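Local atomic coordinates of indole-3-acetic acid-amido synthetase GH3.15 (Arabidopsis thaliana, PDB entry 6E1Q), a protein that catalyses the ATP-dependent conjugation of the auxin precursor indole-3-butyric acid with glutamine and possibly cysteine, and also conjugates the herbicide 2,4-DB with glutamine. Residues R89-S97 with L157-S165; F538-R548 with Y555-A566. All coordinates share one frame; numbering follows the deposited sequence. Where two conformers were deposited one is given.

Interaction 1: residues R89-S97 with L157-S165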
loop_
_atom_site.group_PDB
_atom_site.type_symbol
_atom_site.label_atom_id
_atom_site.label_comp_id
_atom_site.label_asym_id
_atom_site.label_seq_id
_atom_site.Cartn_x
_atom_site.Cartn_y
_atom_site.Cartn_z
ATOM N N ARG A 89 13.774 -21.730 -12.968
ATOM C CA ARG A 89 13.193 -21.086 -14.130
ATOM C C ARG A 89 13.824 -19.717 -14.342
ATOM O O ARG A 89 14.346 -19.112 -13.399
ATOM C CB ARG A 89 11.668 -20.975 -13.977
ATOM C CG ARG A 89 10.967 -22.318 -14.243
ATOM C CD ARG A 89 9.664 -22.489 -13.477
ATOM N NE ARG A 89 9.890 -22.619 -12.041
ATOM C CZ ARG A 89 9.532 -21.700 -11.147
ATOM N NH1 ARG A 89 8.915 -20.597 -11.550
ATOM N NH2 ARG A 89 9.785 -21.886 -9.855
ATOM N N PRO A 90 13.815 -19.207 -15.575
ATOM C CA PRO A 90 14.432 -17.902 -15.832
ATOM C C PRO A 90 13.748 -16.786 -15.054
ATOM O O PRO A 90 12.535 -16.804 -14.836
ATOM C CB PRO A 90 14.276 -17.719 -17.353
ATOM C CG PRO A 90 13.348 -18.795 -17.804
ATOM C CD PRO A 90 13.453 -19.905 -16.820
ATOM N N ILE A 91 14.553 -15.825 -14.606
ATOM C CA ILE A 91 14.025 -14.608 -13.997
ATOM C C ILE A 91 13.593 -13.677 -15.123
ATOM O O ILE A 91 14.407 -13.299 -15.969
ATOM C CB ILE A 91 15.073 -13.941 -13.092
ATOM C CG1 ILE A 91 15.581 -14.918 -12.030
ATOM C CG2 ILE A 91 14.539 -12.633 -12.485
ATOM C CD1 ILE A 91 14.519 -15.445 -11.151
ATOM N N SER A 92 12.314 -13.303 -15.148
ATOM C CA SER A 92 11.875 -12.502 -16.289
ATOM C C SER A 92 11.925 -11.000 -16.029
ATOM O O SER A 92 12.043 -10.230 -16.987
ATOM C CB SER A 92 10.463 -12.900 -16.721
ATOM O OG SER A 92 9.578 -12.776 -15.639
ATOM N N VAL A 93 11.828 -10.562 -14.767
ATOM C CA VAL A 93 11.969 -9.150 -14.405
ATOM C C VAL A 93 12.458 -9.089 -12.972
ATOM O O VAL A 93 12.282 -10.032 -12.202
ATOM C CB VAL A 93 10.652 -8.324 -14.516
ATOM C CG1 VAL A 93 10.350 -7.953 -15.943
ATOM C CG2 VAL A 93 9.472 -9.060 -13.853
ATOM N N LEU A 94 13.069 -7.964 -12.604
ATOM C CA LEU A 94 13.200 -7.633 -11.194
ATOM C C LEU A 94 12.170 -6.587 -10.807
ATOM O O LEU A 94 11.978 -5.602 -11.517
ATOM C CB LEU A 94 14.593 -7.138 -10.816
ATOM C CG LEU A 94 15.762 -8.036 -11.189
ATOM C CD1 LEU A 94 17.082 -7.342 -10.965
ATOM C CD2 LEU A 94 15.646 -9.299 -10.344
ATOM N N LEU A 95 11.537 -6.804 -9.670
ATOM C CA LEU A 95 10.502 -5.913 -9.177
ATOM C C LEU A 95 11.098 -4.919 -8.185
ATOM O O LEU A 95 11.790 -5.319 -7.243
ATOM C CB LEU A 95 9.391 -6.720 -8.513
ATOM C CG LEU A 95 8.576 -7.665 -9.402
ATOM C CD1 LEU A 95 7.489 -8.355 -8.581
ATOM C CD2 LEU A 95 7.951 -6.973 -10.608
ATOM N N THR A 96 10.870 -3.624 -8.420
ATOM C CA THR A 96 11.278 -2.597 -7.474
ATOM C C THR A 96 10.180 -2.436 -6.433
ATOM O O THR A 96 9.076 -1.995 -6.759
ATOM C CB THR A 96 11.539 -1.273 -8.175
ATOM O OG1 THR A 96 12.494 -1.485 -9.208
ATOM C CG2 THR A 96 12.109 -0.301 -7.204
ATOM N N SER A 97 10.497 -2.766 -5.198
ATOM C CA SER A 97 9.519 -2.766 -4.126
ATOM C C SER A 97 9.575 -1.448 -3.365
ATOM O O SER A 97 10.586 -0.737 -3.387
ATOM C CB SER A 97 9.779 -3.951 -3.189
ATOM O OG SER A 97 9.294 -3.716 -1.888
ATOM N N LEU A 157 18.269 -7.198 -17.698
ATOM C CA LEU A 157 16.984 -7.530 -17.100
ATOM C C LEU A 157 16.192 -6.260 -16.828
ATOM O O LEU A 157 16.729 -5.308 -16.260
ATOM C CB LEU A 157 17.196 -8.282 -15.783
ATOM C CG LEU A 157 16.784 -9.745 -15.682
ATOM C CD1 LEU A 157 17.021 -10.265 -14.251
ATOM C CD2 LEU A 157 15.349 -9.928 -16.113
ATOM N N MET A 158 14.907 -6.254 -17.189
ATOM C CA MET A 158 14.079 -5.091 -16.909
ATOM C C MET A 158 13.763 -5.019 -15.420
ATOM O O MET A 158 13.655 -6.031 -14.725
ATOM C CB MET A 158 12.770 -5.119 -17.707
ATOM C CG MET A 158 12.890 -4.727 -19.186
ATOM S SD MET A 158 13.772 -3.173 -19.547
ATOM C CE MET A 158 12.598 -1.955 -18.932
ATOM N N VAL A 159 13.615 -3.797 -14.938
ATOM C CA VAL A 159 13.309 -3.512 -13.546
ATOM C C VAL A 159 11.999 -2.732 -13.511
ATOM O O VAL A 159 11.925 -1.627 -14.047
ATOM C CB VAL A 159 14.443 -2.712 -12.895
ATOM C CG1 VAL A 159 14.113 -2.467 -11.509
ATOM C CG2 VAL A 159 15.748 -3.482 -12.974
ATOM N N ARG A 160 10.975 -3.286 -12.874
ATOM C CA ARG A 160 9.644 -2.687 -12.936
ATOM C C ARG A 160 8.931 -2.884 -11.615
ATOM O O ARG A 160 9.356 -3.679 -10.775
ATOM C CB ARG A 160 8.774 -3.305 -14.038
ATOM C CG ARG A 160 9.238 -3.040 -15.442
ATOM C CD ARG A 160 8.303 -3.700 -16.425
ATOM N NE ARG A 160 8.654 -3.324 -17.783
ATOM C CZ ARG A 160 9.009 -4.198 -18.713
ATOM N NH1 ARG A 160 9.044 -5.493 -18.420
ATOM N NH2 ARG A 160 9.326 -3.779 -19.931
ATOM N N THR A 161 7.809 -2.172 -11.455
ATOM C CA THR A 161 6.932 -2.411 -10.314
ATOM C C THR A 161 6.071 -3.634 -10.575
ATOM O O THR A 161 5.890 -4.070 -11.720
ATOM C CB THR A 161 6.035 -1.206 -10.022
ATOM O OG1 THR A 161 5.195 -0.932 -11.154
ATOM C CG2 THR A 161 6.893 0.036 -9.724
ATOM N N MET A 162 5.548 -4.202 -9.488
ATOM C CA MET A 162 4.649 -5.345 -9.619
ATOM C C MET A 162 3.362 -4.958 -10.340
ATOM O O MET A 162 2.859 -5.718 -11.186
ATOM C CB MET A 162 4.340 -5.925 -8.242
ATOM C CG MET A 162 3.222 -6.930 -8.273
ATOM S SD MET A 162 3.879 -8.491 -8.874
ATOM C CE MET A 162 2.791 -8.833 -10.250
ATOM N N VAL A 163 2.815 -3.782 -10.019
ATOM C CA VAL A 163 1.606 -3.314 -10.698
ATOM C C VAL A 163 1.843 -3.216 -12.200
ATOM O O VAL A 163 1.056 -3.732 -13.005
ATOM C CB VAL A 163 1.154 -1.967 -10.111
ATOM C CG1 VAL A 163 0.038 -1.407 -10.946
ATOM C CG2 VAL A 163 0.724 -2.155 -8.648
ATOM N N THR A 164 2.938 -2.561 -12.605
ATOM C CA THR A 164 3.211 -2.449 -14.037
ATOM C C THR A 164 3.340 -3.826 -14.672
ATOM O O THR A 164 2.785 -4.080 -15.745
ATOM C CB THR A 164 4.478 -1.641 -14.287
ATOM O OG1 THR A 164 4.299 -0.299 -13.824
ATOM C CG2 THR A 164 4.809 -1.639 -15.759
ATOM N N SER A 165 4.070 -4.734 -14.014
ATOM C CA SER A 165 4.232 -6.078 -14.555
ATOM C C SER A 165 2.887 -6.784 -14.663
ATOM O O SER A 165 2.616 -7.482 -15.652
ATOM C CB SER A 165 5.178 -6.891 -13.668
ATOM O OG SER A 165 6.469 -6.324 -13.701
HETATM O O HOH W 1 13.521 -8.125 -18.312
HETATM O O HOH W 2 6.780 -3.504 -7.008
#

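Interaction 2: residues F538-R548 with Y555-A566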
loop_
_atom_site.group_PDB
_atom_site.type_symbol
_atom_site.label_atom_id
_atom_site.label_comp_id
_atom_site.label_asym_id
_atom_site.label_seq_id
_atom_site.Cartn_x
_atom_site.Cartn_y
_atom_site.Cartn_z
ATOM N N PHE A 538 2.300 18.690 3.779
ATOM C CA PHE A 538 2.662 17.314 3.493
ATOM C C PHE A 538 2.738 17.034 1.996
ATOM O O PHE A 538 3.385 16.060 1.603
ATOM C CB PHE A 538 1.691 16.373 4.205
ATOM C CG PHE A 538 2.037 16.183 5.646
ATOM C CD1 PHE A 538 2.972 15.226 6.018
ATOM C CD2 PHE A 538 1.488 17.003 6.622
ATOM C CE1 PHE A 538 3.337 15.060 7.354
ATOM C CE2 PHE A 538 1.845 16.851 7.972
ATOM C CZ PHE A 538 2.772 15.873 8.333
ATOM N N ASP A 539 2.126 17.882 1.161
ATOM C CA ASP A 539 2.433 17.868 -0.270
ATOM C C ASP A 539 3.813 18.441 -0.556
ATOM O O ASP A 539 4.526 17.929 -1.424
ATOM C CB ASP A 539 1.384 18.637 -1.056
ATOM C CG ASP A 539 0.084 17.922 -1.098
ATOM O OD1 ASP A 539 0.055 16.749 -0.661
ATOM O OD2 ASP A 539 -0.896 18.513 -1.584
ATOM N N GLU A 540 4.210 19.505 0.150
ATOM C CA GLU A 540 5.580 19.996 0.006
ATOM C C GLU A 540 6.581 18.924 0.418
ATOM O O GLU A 540 7.601 18.720 -0.251
ATOM C CB GLU A 540 5.794 21.272 0.833
ATOM C CG GLU A 540 7.245 21.824 0.748
ATOM C CD GLU A 540 7.456 23.146 1.515
ATOM O OE1 GLU A 540 6.479 23.684 2.068
ATOM O OE2 GLU A 540 8.603 23.650 1.564
ATOM N N LEU A 541 6.306 18.236 1.524
ATOM C CA LEU A 541 7.172 17.151 1.955
ATOM C C LEU A 541 7.269 16.098 0.869
ATOM O O LEU A 541 8.363 15.654 0.506
ATOM C CB LEU A 541 6.638 16.538 3.258
ATOM C CG LEU A 541 7.501 15.418 3.854
ATOM C CD1 LEU A 541 8.874 15.969 4.298
ATOM C CD2 LEU A 541 6.810 14.742 5.018
ATOM N N MET A 542 6.120 15.707 0.322
ATOM C CA MET A 542 6.092 14.683 -0.712
ATOM C C MET A 542 6.901 15.102 -1.930
ATOM O O MET A 542 7.694 14.310 -2.458
ATOM C CB MET A 542 4.644 14.391 -1.104
ATOM C CG MET A 542 4.518 13.736 -2.462
ATOM S SD MET A 542 2.976 12.873 -2.679
ATOM C CE MET A 542 2.192 14.286 -3.388
ATOM N N ASN A 543 6.716 16.342 -2.391
ATOM C CA ASN A 543 7.421 16.791 -3.592
ATOM C C ASN A 543 8.924 16.842 -3.355
ATOM O O ASN A 543 9.721 16.666 -4.291
ATOM C CB ASN A 543 6.895 18.160 -4.034
ATOM C CG ASN A 543 5.497 18.078 -4.627
ATOM O OD1 ASN A 543 5.108 17.055 -5.189
ATOM N ND2 ASN A 543 4.745 19.164 -4.529
ATOM N N PHE A 544 9.322 17.075 -2.107
ATOM C CA PHE A 544 10.733 17.024 -1.758
ATOM C C PHE A 544 11.306 15.633 -2.021
ATOM O O PHE A 544 12.357 15.490 -2.658
ATOM C CB PHE A 544 10.906 17.425 -0.290
ATOM C CG PHE A 544 12.285 17.194 0.226
ATOM C CD1 PHE A 544 13.308 18.079 -0.071
ATOM C CD2 PHE A 544 12.567 16.071 0.991
ATOM C CE1 PHE A 544 14.589 17.853 0.396
ATOM C CE2 PHE A 544 13.847 15.836 1.463
ATOM C CZ PHE A 544 14.857 16.725 1.166
ATOM N N PHE A 545 10.614 14.586 -1.546
ATOM C CA PHE A 545 11.109 13.228 -1.763
ATOM C C PHE A 545 11.028 12.826 -3.238
ATOM O O PHE A 545 11.933 12.150 -3.751
ATOM C CB PHE A 545 10.349 12.239 -0.872
ATOM C CG PHE A 545 10.674 12.383 0.592
ATOM C CD1 PHE A 545 11.966 12.141 1.062
ATOM C CD2 PHE A 545 9.703 12.769 1.501
ATOM C CE1 PHE A 545 12.270 12.284 2.423
ATOM C CE2 PHE A 545 9.996 12.911 2.864
ATOM C CZ PHE A 545 11.282 12.673 3.318
ATOM N N LEU A 546 9.972 13.253 -3.941
ATOM C CA LEU A 546 9.818 12.915 -5.359
ATOM C C LEU A 546 10.962 13.482 -6.186
ATOM O O LEU A 546 11.499 12.810 -7.078
ATOM C CB LEU A 546 8.485 13.452 -5.886
ATOM C CG LEU A 546 7.185 12.913 -5.279
ATOM C CD1 LEU A 546 6.011 13.422 -6.110
ATOM C CD2 LEU A 546 7.206 11.400 -5.235
ATOM N N SER A 547 11.316 14.742 -5.927
ATOM C CA SER A 547 12.452 15.378 -6.585
ATOM C C SER A 547 13.768 14.651 -6.317
ATOM O O SER A 547 14.739 14.846 -7.058
ATOM C CB SER A 547 12.523 16.819 -6.109
ATOM O OG SER A 547 13.237 16.851 -4.882
ATOM N N ARG A 548 13.824 13.808 -5.283
ATOM C CA ARG A 548 15.032 13.061 -4.971
ATOM C C ARG A 548 14.944 11.597 -5.370
ATOM O O ARG A 548 15.775 10.797 -4.934
ATOM C CB ARG A 548 15.396 13.222 -3.480
ATOM C CG ARG A 548 15.427 14.689 -3.097
ATOM C CD ARG A 548 15.513 14.976 -1.615
ATOM N NE ARG A 548 16.468 14.128 -0.899
ATOM C CZ ARG A 548 17.669 14.550 -0.485
ATOM N NH1 ARG A 548 18.095 15.783 -0.773
ATOM N NH2 ARG A 548 18.469 13.723 0.176
ATOM N N TYR A 555 4.699 6.282 -3.235
ATOM C CA TYR A 555 4.974 7.218 -2.150
ATOM C C TYR A 555 3.961 7.057 -1.022
ATOM O O TYR A 555 2.749 6.993 -1.258
ATOM C CB TYR A 555 4.962 8.665 -2.644
ATOM C CG TYR A 555 5.231 9.636 -1.515
ATOM C CD1 TYR A 555 6.541 9.999 -1.185
ATOM C CD2 TYR A 555 4.186 10.164 -0.756
ATOM C CE1 TYR A 555 6.800 10.882 -0.128
ATOM C CE2 TYR A 555 4.435 11.040 0.295
ATOM C CZ TYR A 555 5.748 11.398 0.604
ATOM O OH TYR A 555 6.009 12.274 1.651
ATOM N N LYS A 556 4.467 7.001 0.210
ATOM C CA LYS A 556 3.654 7.102 1.411
ATOM C C LYS A 556 4.281 8.144 2.316
ATOM O O LYS A 556 5.506 8.259 2.387
ATOM C CB LYS A 556 3.567 5.769 2.181
ATOM C CG LYS A 556 3.562 4.517 1.329
ATOM C CD LYS A 556 3.559 3.283 2.225
ATOM C CE LYS A 556 4.147 2.078 1.526
ATOM N NZ LYS A 556 3.223 0.921 1.533
ATOM N N THR A 557 3.445 8.887 3.020
ATOM C CA THR A 557 3.990 9.800 4.014
ATOM C C THR A 557 4.783 9.021 5.057
ATOM O O THR A 557 4.212 8.162 5.743
ATOM C CB THR A 557 2.876 10.599 4.685
ATOM O OG1 THR A 557 2.152 11.329 3.681
ATOM C CG2 THR A 557 3.478 11.580 5.683
ATOM N N PRO A 558 6.091 9.235 5.174
ATOM C CA PRO A 558 6.845 8.550 6.234
ATOM C C PRO A 558 6.379 9.061 7.586
ATOM O O PRO A 558 6.112 10.252 7.755
ATOM C CB PRO A 558 8.298 8.950 5.955
ATOM C CG PRO A 558 8.166 10.314 5.330
ATOM C CD PRO A 558 6.887 10.287 4.514
ATOM N N ARG A 559 6.261 8.157 8.547
ATOM C CA ARG A 559 5.742 8.556 9.851
ATOM C C ARG A 559 6.804 9.149 10.773
ATOM O O ARG A 559 6.461 9.664 11.840
ATOM C CB ARG A 559 5.065 7.371 10.524
ATOM C CG ARG A 559 3.860 6.876 9.766
ATOM C CD ARG A 559 2.986 8.027 9.294
ATOM N NE ARG A 559 1.700 7.550 8.789
ATOM C CZ ARG A 559 0.755 8.333 8.270
ATOM N NH1 ARG A 559 0.939 9.648 8.168
ATOM N NH2 ARG A 559 -0.386 7.798 7.861
ATOM N N SER A 560 8.079 9.073 10.414
ATOM C CA SER A 560 9.068 9.936 11.040
ATOM C C SER A 560 10.107 10.313 9.997
ATOM O O SER A 560 10.310 9.596 9.014
ATOM C CB SER A 560 9.723 9.276 12.260
ATOM O OG SER A 560 10.609 8.268 11.852
ATOM N N VAL A 561 10.766 11.447 10.224
ATOM C CA VAL A 561 11.704 12.020 9.271
ATOM C C VAL A 561 13.024 12.287 9.983
ATOM O O VAL A 561 13.033 12.825 11.097
ATOM C CB VAL A 561 11.149 13.315 8.651
ATOM C CG1 VAL A 561 12.172 13.927 7.756
ATOM C CG2 VAL A 561 9.883 13.026 7.858
ATOM N N THR A 562 14.135 11.895 9.347
ATOM C CA THR A 562 15.474 12.244 9.807
ATOM C C THR A 562 16.247 13.112 8.836
ATOM O O THR A 562 17.173 13.806 9.270
ATOM C CB THR A 562 16.326 10.991 10.071
ATOM O OG1 THR A 562 16.168 10.058 8.990
ATOM C CG2 THR A 562 15.925 10.333 11.391
ATOM N N ASN A 563 15.910 13.090 7.547
ATOM C CA ASN A 563 16.649 13.878 6.569
ATOM C C ASN A 563 16.517 15.365 6.869
ATOM O O ASN A 563 15.411 15.881 7.055
ATOM C CB ASN A 563 16.148 13.576 5.160
ATOM C CG ASN A 563 16.805 14.451 4.120
ATOM O OD1 ASN A 563 16.424 15.607 3.940
ATOM N ND2 ASN A 563 17.813 13.907 3.436
ATOM N N GLU A 564 17.660 16.051 6.900
ATOM C CA GLU A 564 17.695 17.428 7.378
ATOM C C GLU A 564 16.959 18.383 6.445
ATOM O O GLU A 564 16.406 19.385 6.906
ATOM C CB GLU A 564 19.147 17.881 7.567
ATOM C CG GLU A 564 19.829 17.347 8.833
ATOM C CD GLU A 564 19.099 17.730 10.118
ATOM O OE1 GLU A 564 19.241 17.006 11.129
ATOM O OE2 GLU A 564 18.386 18.755 10.120
ATOM N N GLU A 565 16.949 18.109 5.138
ATOM C CA GLU A 565 16.212 18.992 4.238
ATOM C C GLU A 565 14.706 18.787 4.369
ATOM O O GLU A 565 13.936 19.744 4.250
ATOM C CB GLU A 565 16.669 18.792 2.792
ATOM C CG GLU A 565 18.036 19.385 2.424
ATOM C CD GLU A 565 18.920 18.380 1.705
ATOM O OE1 GLU A 565 19.261 17.335 2.300
ATOM O OE2 GLU A 565 19.256 18.625 0.528
ATOM N N ALA A 566 14.260 17.570 4.665
ATOM C CA ALA A 566 12.833 17.391 4.914
ATOM C C ALA A 566 12.429 18.004 6.255
ATOM O O ALA A 566 11.360 18.621 6.370
ATOM C CB ALA A 566 12.482 15.909 4.845
HETATM O O HOH W 3 3.857 13.617 2.644
#

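Interaction 1: residues R89-S97 with L157-S165
Leu-94 bonds to strand 158-160 through both its N and its O. Its N donates to Met-158 O at 2.9 Å in a nearly straight bond (165° at the hydrogen), and Arg-160 N donates to Leu-94 O, also at 2.9 Å. Thr-96 N then gives a hydrogen bond of 2.8 Å to Arg-160 O, coming from above the carbonyl plane. This is parallel beta pairing, with Leu-94 opposite Val-159 and Leu-95 opposite Arg-160. The two strands are the central pair of a four-stranded mixed sheet in the GH3 N-terminal region. Water takes over at both ends of the pairing. One molecule links Ser-92 O to Met-158 N, and another links Thr-96 O to Met-162 N. Beyond the strand, Thr-161 is the N-cap of helix 162-172: its OG1 accepts from Thr-164 N and also bonds to Tyr-145. Val-163 of this helix touches the bound ligand.

Leu-95 meets the first turn of the helix with both methyls. CD1 lies 3.6 Å from Met-162 SD, while CD2 comes within 3.5 Å of Ser-165 OG. With chi1 at 169°, Met-162 sends CG away from its backbone N, and a bend at chi2 brings the sulfur onto that methyl. At the other end, Leu-157 CD1 touches Ile-91 CG2 at 3.9 Å and Leu-94 CG at 4.0 Å. The extended Arg-160 chain crosses Val-93 at about a right angle, with NH1 3.7 Å from Val-93 CG1.

Interaction 2: residues F538-R548 with Y555-A566
Tyr-555 and Met-542 both place CG anti to the backbone N, with chi1 179° and 160°. These torsions bring the tyrosine ring and the thioether chain together. Met-542 CG sits over the centre of one ring face, 3.9 Å from the centroid of the Tyr-555 ring and 13° off its normal, a CH-pi contact. The chain runs on extended to Met-542 SD, which lies oblique to the same ring, 4.1 Å from the Tyr-555 centroid, in a Met-aromatic contact. The bend at chi3 turns only CE. Phe-545 comes to the ring edge instead, with its CD2 3.7 Å from Tyr-555 OH. Tyr-555 OH also hydrogen-bonds to a water O at 2.7 Å. The water lies in the ring plane and donates to Phe-538 O and Thr-557 OG1. Thr-557 OG1 has a further hydrogen bond, to Asp-464. With alanine in place of Tyr-555, Met-542 would probably lose the ring face under its chain and the water one of its three partners.

The contact folds helix 537-547 of the GH3 C-terminal domain against the loop that follows it and the first turn of helix 564-571. Asn-563 is the N-cap of the second helix. Its OD1 accepts from Ala-566 N at 3.0 Å, in the carbonyl plane and on a lone pair, and also meets the edge of the Phe-544 ring. Ala-566 CB packs among Leu-541, Phe-544 and Phe-545, and lies 3.6 Å from Leu-541 CD1. Further back along the first helix, Phe-538 CD1 touches Thr-557 CG2 at 3.7 Å. On the solvent side, Arg-548 NH1 makes a salt bridge of 3.3 Å to OE2 of the poorly ordered Glu-565.

In the fold
From the N terminus, interaction 1 comes first. It closes a loop of 59 residues that holds strand 105-111, helix 112-132 and strands 140-143 and 151-152. Strands 105-111 and 151-152 return to flank the paired strands in the same sheet. Interaction 2 follows much later and closes a loop of six residues, bringing helix 537-547 against the following loop and the start of helix 564-571. The two contacts are in series and neither nest nor cross. The centres of interactions 1 and 2 are about 26 Å apart. The nearest atoms of interactions 1 and 2 are about 8 Å apart, without touching. Gln-554, just before 555-566, bridges the gap: its NE2 bonds to Thr-96 O, tying the C-terminal domain to the sheet beside the ATP-binding Ser-97.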